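Local atomic coordinates of putative uncharacterized protein (PDB entry 5T8V), a protein that probably takes part in loading cohesin onto chromatin as the cohesin loader Scc2, of which this chain is the C-terminal, HEAT-repeat part. Residues 426-431 / 604-609. Numbering follows the deposited sequence.
Sequences LLLRLL and SQFCEA
The NE of R429, whose side chain lies against Q605, forms a salt bridge with OE2 of E425, one turn earlier on helix 423-440. CG of R429 is anti to the backbone N (chi1 -176°), and the chain then bends at the next two torsions. This turns the guanidinium back toward E425 and L426, and CD1 of L426 lies over one face, offset toward the rim, 3.6 Å above the plane. The aliphatic part of R429 makes the contact with the other segment. Its CB packs on CB of F606 at 3.9 Å. Its CD touches OE1 of Q605 at 3.5 Å. The extended Q605 chain crosses the arginine at about a right angle, and no hydrogen bond joins the two. With an alanine here, E425 would probably lose its salt-bridge partner and Q605 the chain it lies across. L428 adds a CH-pi contact. Its CB sits over one face of the F606 ring, 4.1 Å from the centroid and 14° off the normal. CD1 of F606 also comes within 3.7 Å of the backbone O of L428. The F606 side chain also touches M459 and I463 of helix 446-474, while L428 also meets F412 and I413 of helix 402-414. The contact thus packs the link between helices 590-602 and 610-619 against an earlier helix, within the helical array of a HEAT-repeat alpha-solenoid.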
ATOM      1  N   LEU A 426     -25.240  -2.315  16.653  1.00  9.84           N
ATOM      2  CA  LEU A 426     -25.142  -1.220  17.612  1.00 12.01           C
ATOM      3  C   LEU A 426     -23.772  -1.199  18.281  1.00 10.53           C
ATOM      4  O   LEU A 426     -23.123  -0.147  18.364  1.00 10.77           O
ATOM      5  CB  LEU A 426     -26.256  -1.342  18.654  1.00  8.59           C
ATOM      6  CG  LEU A 426     -26.273  -0.298  19.772  1.00 10.65           C
ATOM      7  CD1 LEU A 426     -26.242   1.115  19.216  1.00  9.16           C
ATOM      8  CD2 LEU A 426     -27.502  -0.500  20.641  1.00  9.03           C
ATOM      9  N   LEU A 427     -23.315  -2.359  18.756  1.00  9.53           N
ATOM     10  CA  LEU A 427     -21.980  -2.451  19.334  1.00 10.19           C
ATOM     11  C   LEU A 427     -20.920  -2.057  18.314  1.00 10.44           C
ATOM     12  O   LEU A 427     -20.016  -1.264  18.610  1.00 15.04           O
ATOM     13  CB  LEU A 427     -21.741  -3.869  19.848  1.00 10.54           C
ATOM     14  CG  LEU A 427     -22.589  -4.272  21.056  1.00 10.62           C
ATOM     15  CD1 LEU A 427     -22.655  -5.778  21.185  1.00 10.98           C
ATOM     16  CD2 LEU A 427     -22.016  -3.656  22.321  1.00 11.70           C
ATOM     17  N   LEU A 428     -21.023  -2.598  17.097  1.00 14.23           N
ATOM     18  CA  LEU A 428     -20.075  -2.249  16.044  1.00 13.96           C
ATOM     19  C   LEU A 428     -20.176  -0.780  15.664  1.00 13.38           C
ATOM     20  O   LEU A 428     -19.168  -0.160  15.314  1.00 14.15           O
ATOM     21  CB  LEU A 428     -20.313  -3.128  14.817  1.00 13.14           C
ATOM     22  CG  LEU A 428     -19.927  -4.599  14.960  1.00 13.26           C
ATOM     23  CD1 LEU A 428     -20.525  -5.416  13.822  1.00 13.09           C
ATOM     24  CD2 LEU A 428     -18.417  -4.751  14.988  1.00 14.28           C
ATOM     25  N   ARG A 429     -21.381  -0.208  15.714  1.00 14.83           N
ATOM     26  CA  ARG A 429     -21.551   1.204  15.388  1.00 14.88           C
ATOM     27  C   ARG A 429     -20.809   2.083  16.384  1.00 15.82           C
ATOM     28  O   ARG A 429     -20.029   2.960  15.997  1.00 16.23           O
ATOM     29  CB  ARG A 429     -23.037   1.564  15.366  1.00 15.17           C
ATOM     30  CG  ARG A 429     -23.328   2.999  14.944  1.00 17.15           C
ATOM     31  CD  ARG A 429     -24.576   3.537  15.627  1.00 17.10           C
ATOM     32  NE  ARG A 429     -25.749   2.708  15.369  1.00 17.50           N
ATOM     33  CZ  ARG A 429     -26.922   2.867  15.971  1.00 16.80           C
ATOM     34  NH1 ARG A 429     -27.089   3.822  16.874  1.00 15.82           N
ATOM     35  NH2 ARG A 429     -27.933   2.064  15.671  1.00 16.74           N
ATOM     36  N   LEU A 430     -21.046   1.866  17.680  1.00 11.43           N
ATOM     37  CA  LEU A 430     -20.374   2.684  18.684  1.00 12.19           C
ATOM     38  C   LEU A 430     -18.869   2.455  18.659  1.00 13.77           C
ATOM     39  O   LEU A 430     -18.084   3.404  18.797  1.00 15.10           O
ATOM     40  CB  LEU A 430     -20.948   2.388  20.067  1.00 11.89           C
ATOM     41  CG  LEU A 430     -22.451   2.639  20.205  1.00 11.50           C
ATOM     42  CD1 LEU A 430     -22.914   2.277  21.598  1.00 13.27           C
ATOM     43  CD2 LEU A 430     -22.803   4.080  19.890  1.00 11.36           C
ATOM     44  N   LEU A 431     -18.443   1.205  18.476  1.00 23.18           N
ATOM     45  CA  LEU A 431     -17.017   0.931  18.359  1.00 25.29           C
ATOM     46  C   LEU A 431     -16.414   1.700  17.190  1.00 26.35           C
ATOM     47  O   LEU A 431     -15.345   2.310  17.317  1.00 30.32           O
ATOM     48  CB  LEU A 431     -16.791  -0.572  18.199  1.00 26.76           C
ATOM     49  CG  LEU A 431     -15.446  -1.120  18.680  1.00 31.41           C
ATOM     50  CD1 LEU A 431     -15.535  -2.618  18.897  1.00 32.72           C
ATOM     51  CD2 LEU A 431     -14.348  -0.807  17.692  1.00 33.84           C
ATOM     52  N   SER A 604     -28.167   1.677   8.127  1.00 12.69           N
ATOM     53  CA  SER A 604     -27.781   1.930   9.503  1.00 13.05           C
ATOM     54  C   SER A 604     -26.582   2.868   9.544  1.00 13.71           C
ATOM     55  O   SER A 604     -25.832   3.002   8.576  1.00 13.71           O
ATOM     56  CB  SER A 604     -27.445   0.625  10.225  1.00 12.61           C
ATOM     57  OG  SER A 604     -26.196   0.105   9.797  1.00 12.49           O
ATOM     58  N   GLN A 605     -26.407   3.527  10.690  1.00 24.68           N
ATOM     59  CA  GLN A 605     -25.304   4.470  10.832  1.00 15.75           C
ATOM     60  C   GLN A 605     -23.955   3.775  10.707  1.00 15.40           C
ATOM     61  O   GLN A 605     -22.969   4.399  10.302  1.00 17.57           O
ATOM     62  CB  GLN A 605     -25.411   5.198  12.172  1.00 16.66           C
ATOM     63  CG  GLN A 605     -24.387   6.299  12.353  1.00 19.30           C
ATOM     64  CD  GLN A 605     -24.479   6.969  13.708  1.00 19.85           C
ATOM     65  OE1 GLN A 605     -25.405   6.716  14.483  1.00 18.81           O
ATOM     66  NE2 GLN A 605     -23.509   7.830  14.005  1.00 21.27           N
ATOM     67  N   PHE A 606     -23.891   2.484  11.037  1.00 17.04           N
ATOM     68  CA  PHE A 606     -22.636   1.745  10.920  1.00 17.18           C
ATOM     69  C   PHE A 606     -22.235   1.570   9.459  1.00 16.74           C
ATOM     70  O   PHE A 606     -21.159   2.010   9.039  1.00 16.70           O
ATOM     71  CB  PHE A 606     -22.768   0.389  11.615  1.00 14.05           C
ATOM     72  CG  PHE A 606     -21.621  -0.543  11.352  1.00 16.79           C
ATOM     73  CD1 PHE A 606     -20.343  -0.232  11.784  1.00 17.33           C
ATOM     74  CD2 PHE A 606     -21.823  -1.736  10.682  1.00 16.57           C
ATOM     75  CE1 PHE A 606     -19.288  -1.089  11.545  1.00 14.09           C
ATOM     76  CE2 PHE A 606     -20.771  -2.598  10.440  1.00 17.29           C
ATOM     77  CZ  PHE A 606     -19.502  -2.274  10.873  1.00 18.45           C
ATOM     78  N   CYS A 607     -23.094   0.927   8.664  1.00 19.17           N
ATOM     79  CA  CYS A 607     -22.746   0.645   7.276  1.00 18.63           C
ATOM     80  C   CYS A 607     -22.621   1.923   6.459  1.00 18.00           C
ATOM     81  O   CYS A 607     -21.766   2.015   5.571  1.00 17.86           O
ATOM     82  CB  CYS A 607     -23.786  -0.284   6.653  1.00 19.50           C
ATOM     83  SG  CYS A 607     -23.718  -1.973   7.276  1.00 20.89           S
ATOM     84  N   GLU A 608     -23.462   2.920   6.739  1.00 13.64           N
ATOM     85  CA  GLU A 608     -23.401   4.172   5.997  1.00 14.37           C
ATOM     86  C   GLU A 608     -22.058   4.873   6.146  1.00 15.14           C
ATOM     87  O   GLU A 608     -21.768   5.785   5.365  1.00 15.82           O
ATOM     88  CB  GLU A 608     -24.530   5.103   6.446  1.00 20.01           C
ATOM     89  CG  GLU A 608     -25.906   4.717   5.912  1.00 20.18           C
ATOM     90  CD  GLU A 608     -26.982   5.737   6.257  1.00 22.36           C
ATOM     91  OE1 GLU A 608     -26.732   6.608   7.122  1.00 23.90           O
ATOM     92  OE2 GLU A 608     -28.081   5.673   5.661  1.00 22.60           O
ATOM     93  N   ALA A 609     -21.236   4.476   7.117  1.00 15.16           N
ATOM     94  CA  ALA A 609     -19.912   5.062   7.289  1.00 15.97           C
ATOM     95  C   ALA A 609     -18.870   4.469   6.349  1.00 15.49           C
ATOM     96  O   ALA A 609     -17.767   5.023   6.250  1.00 16.23           O
ATOM     97  CB  ALA A 609     -19.449   4.884   8.735  1.00 16.32           C
TER